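Local coordinates for tryparedoxin (Crithidia fasciculata, PDB 1O8X), which probably acts as a thioredoxin-like oxidoreductase that passes electrons through a redox disulfide in the trypanosomatid defence against oxidative stress, at residues D5-G10 against G120-T125. The protein carries 1 engineered substitution. Numbering follows the deposited sequence.
Sequences DKYLPG and GDVVTT
G120 meets Y7 through its carbonyl group, and the pair is a worked example of a tyrosine hydroxyl tying a turn distant in sequence to a loop near the N-terminus. Y7 OH donates to G120 O over a short 2.5 Å, and it arrives almost straight on, with a C=O...OH angle of 164°. The oxygen lies in the plane of the tyrosine ring, at its edge, so that CE1 and CZ of Y7 each lie about 3.3 Å from G120 O. CG of Y7 stands anti to its own carbonyl carbon (chi1 -58°), which sends the ring out of the N-terminal turn toward the glycine. A second donor reaches the same acceptor: a water 3.3 Å from G120 O gives it a hydrogen bond and accepts one from K6 NZ at 2.8 Å. The extended lysine chain is thereby linked indirectly to the carbonyl that Y7 holds directly. G120 itself has a positive phi, in the turn between strands 111-116 and 122-124, the antiparallel pair at one margin of the central sheet of this thioredoxin fold. The contact thus joins the segment leading into strand 13-16 to the hairpin at that margin. Beyond the turn, V122 opens the edge strand. Its CG2 methyl, anti to the carbonyl carbon, lies 3.7 Å from Y7 OH, and the two side chains cross at about a right angle. F104 touches both V122 and the Y7 ring, the two ring planes inclined at about 30°. Farther on, V123 and T124 both face G114 in a classic beta bulge.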
ATOM      1  N   ASP A   5      -7.778 -12.187  -0.978  1.00 37.23           N
ATOM      2  CA  ASP A   5      -7.368 -13.269  -1.874  1.00 37.64           C
ATOM      3  C   ASP A   5      -7.501 -12.884  -3.350  1.00 36.92           C
ATOM      4  O   ASP A   5      -6.699 -13.308  -4.180  1.00 37.31           O
ATOM      5  CB  ASP A   5      -8.147 -14.552  -1.582  1.00 38.63           C
ATOM      6  CG  ASP A   5      -7.339 -15.807  -1.880  1.00 40.73           C
ATOM      7  OD1 ASP A   5      -6.089 -15.765  -1.791  1.00 42.79           O
ATOM      8  OD2 ASP A   5      -7.866 -16.889  -2.213  1.00 43.33           O
ATOM      9  N   LYS A   6      -8.508 -12.073  -3.655  1.00 35.85           N
ATOM     10  CA  LYS A   6      -8.708 -11.513  -4.989  1.00 34.80           C
ATOM     11  C   LYS A   6      -7.468 -10.759  -5.499  1.00 33.54           C
ATOM     12  O   LYS A   6      -7.083 -10.880  -6.666  1.00 33.56           O
ATOM     13  CB  LYS A   6      -9.916 -10.574  -4.953  1.00 35.15           C
ATOM     14  CG  LYS A   6     -10.457 -10.173  -6.301  1.00 36.21           C
ATOM     15  CD  LYS A   6     -11.441  -9.028  -6.158  1.00 37.79           C
ATOM     16  CE  LYS A   6     -11.708  -8.382  -7.503  1.00 39.29           C
ATOM     17  NZ  LYS A   6     -13.050  -7.750  -7.546  1.00 40.49           N
ATOM     18  N   TYR A   7      -6.848  -9.987  -4.607  1.00 31.94           N
ATOM     19  CA  TYR A   7      -5.749  -9.094  -4.967  1.00 30.27           C
ATOM     20  C   TYR A   7      -4.389  -9.725  -4.796  1.00 30.79           C
ATOM     21  O   TYR A   7      -3.462  -9.427  -5.549  1.00 30.66           O
ATOM     22  CB  TYR A   7      -5.825  -7.836  -4.108  1.00 28.57           C
ATOM     23  CG  TYR A   7      -7.133  -7.125  -4.279  1.00 24.02           C
ATOM     24  CD1 TYR A   7      -7.956  -6.872  -3.194  1.00 20.31           C
ATOM     25  CD2 TYR A   7      -7.562  -6.727  -5.541  1.00 22.01           C
ATOM     26  CE1 TYR A   7      -9.168  -6.225  -3.355  1.00 18.68           C
ATOM     27  CE2 TYR A   7      -8.755  -6.081  -5.711  1.00 20.71           C
ATOM     28  CZ  TYR A   7      -9.565  -5.842  -4.625  1.00 18.46           C
ATOM     29  OH  TYR A   7     -10.752  -5.186  -4.833  1.00 18.77           O
ATOM     30  N   LEU A   8      -4.292 -10.587  -3.788  1.00 31.52           N
ATOM     31  CA  LEU A   8      -3.065 -11.290  -3.442  1.00 32.48           C
ATOM     32  C   LEU A   8      -3.364 -12.787  -3.365  1.00 33.22           C
ATOM     33  O   LEU A   8      -3.394 -13.354  -2.267  1.00 33.19           O
ATOM     34  CB  LEU A   8      -2.522 -10.792  -2.094  1.00 32.45           C
ATOM     35  CG  LEU A   8      -2.378  -9.283  -1.850  1.00 32.68           C
ATOM     36  CD1 LEU A   8      -2.268  -8.983  -0.361  1.00 32.94           C
ATOM     37  CD2 LEU A   8      -1.180  -8.727  -2.600  1.00 32.92           C
ATOM     38  N   PRO A   9      -3.591 -13.419  -4.521  1.00 33.95           N
ATOM     39  CA  PRO A   9      -3.992 -14.830  -4.544  1.00 34.24           C
ATOM     40  C   PRO A   9      -2.873 -15.732  -4.045  1.00 34.46           C
ATOM     41  O   PRO A   9      -1.772 -15.736  -4.601  1.00 34.23           O
ATOM     42  CB  PRO A   9      -4.310 -15.093  -6.024  1.00 34.47           C
ATOM     43  CG  PRO A   9      -3.564 -14.062  -6.782  1.00 34.45           C
ATOM     44  CD  PRO A   9      -3.455 -12.868  -5.882  1.00 34.12           C
ATOM     45  N   GLY A  10      -3.163 -16.453  -2.970  1.00 34.77           N
ATOM     46  CA  GLY A  10      -2.244 -17.434  -2.425  1.00 35.29           C
ATOM     47  C   GLY A  10      -1.022 -16.859  -1.741  1.00 35.37           C
ATOM     48  O   GLY A  10      -0.024 -17.556  -1.571  1.00 35.63           O
ATOM     49  N   GLY A 120     -13.167  -7.120   0.213  1.00 17.33           N
ATOM     50  CA  GLY A 120     -12.381  -6.892  -0.988  1.00 18.15           C
ATOM     51  C   GLY A 120     -12.854  -5.675  -1.763  1.00 17.42           C
ATOM     52  O   GLY A 120     -12.289  -5.332  -2.818  1.00 19.33           O
ATOM     53  N   ASP A 121     -13.909  -5.015  -1.296  1.00 15.95           N
ATOM     54  CA  ASP A 121     -14.458  -3.895  -2.061  1.00 16.57           C
ATOM     55  C   ASP A 121     -13.497  -2.712  -2.155  1.00 15.24           C
ATOM     56  O   ASP A 121     -12.795  -2.350  -1.207  1.00 14.47           O
ATOM     57  CB  ASP A 121     -15.786  -3.428  -1.478  1.00 18.02           C
ATOM     58  CG  ASP A 121     -16.860  -4.507  -1.487  1.00 19.51           C
ATOM     59  OD1 ASP A 121     -16.659  -5.617  -2.039  1.00 20.71           O
ATOM     60  OD2 ASP A 121     -17.948  -4.285  -0.955  1.00 22.83           O
ATOM     61  N   VAL A 122     -13.485  -2.093  -3.318  1.00 15.15           N
ATOM     62  CA  VAL A 122     -12.679  -0.894  -3.497  1.00 14.46           C
ATOM     63  C   VAL A 122     -13.308   0.257  -2.733  1.00 14.82           C
ATOM     64  O   VAL A 122     -14.514   0.486  -2.834  1.00 17.45           O
ATOM     65  CB  VAL A 122     -12.531  -0.573  -4.982  1.00 15.16           C
ATOM     66  CG1 VAL A 122     -11.665   0.669  -5.177  1.00 16.81           C
ATOM     67  CG2 VAL A 122     -11.907  -1.758  -5.683  1.00 17.64           C
ATOM     68  N   VAL A 123     -12.497   0.958  -1.948  1.00 12.85           N
ATOM     69  CA  VAL A 123     -12.956   2.105  -1.200  1.00 13.02           C
ATOM     70  C   VAL A 123     -12.494   3.398  -1.894  1.00 12.26           C
ATOM     71  O   VAL A 123     -13.307   4.289  -2.148  1.00 13.20           O
ATOM     72  CB  VAL A 123     -12.461   2.030   0.259  1.00 13.18           C
ATOM     73  CG1 VAL A 123     -12.824   3.292   1.013  1.00 14.44           C
ATOM     74  CG2 VAL A 123     -13.058   0.791   0.950  1.00 14.50           C
ATOM     75  N   THR A 124     -11.197   3.507  -2.210  1.00 11.51           N
ATOM     76  CA  THR A 124     -10.687   4.710  -2.872  1.00 11.51           C
ATOM     77  C   THR A 124      -9.563   4.351  -3.819  1.00 11.32           C
ATOM     78  O   THR A 124      -8.742   3.483  -3.524  1.00 11.75           O
ATOM     79  CB  THR A 124     -10.218   5.758  -1.822  1.00 11.95           C
ATOM     80  OG1 THR A 124      -9.740   6.937  -2.495  1.00 12.66           O
ATOM     81  CG2 THR A 124      -9.073   5.259  -0.909  1.00 12.56           C
ATOM     82  N   THR A 125      -9.531   5.020  -4.967  1.00 11.52           N
ATOM     83  CA  THR A 125      -8.421   4.824  -5.898  1.00 12.25           C
ATOM     84  C   THR A 125      -7.553   6.067  -6.010  1.00 12.44           C
ATOM     85  O   THR A 125      -6.603   6.086  -6.792  1.00 12.95           O
ATOM     86  CB  THR A 125      -8.946   4.465  -7.308  1.00 12.88           C
ATOM     87  OG1 THR A 125      -9.920   5.446  -7.706  1.00 14.81           O
ATOM     88  CG2 THR A 125      -9.662   3.114  -7.290  1.00 14.01           C
TER
HETATM   89  O   HOH W   1     -13.818  -5.846  -5.673  1.00 33.40           O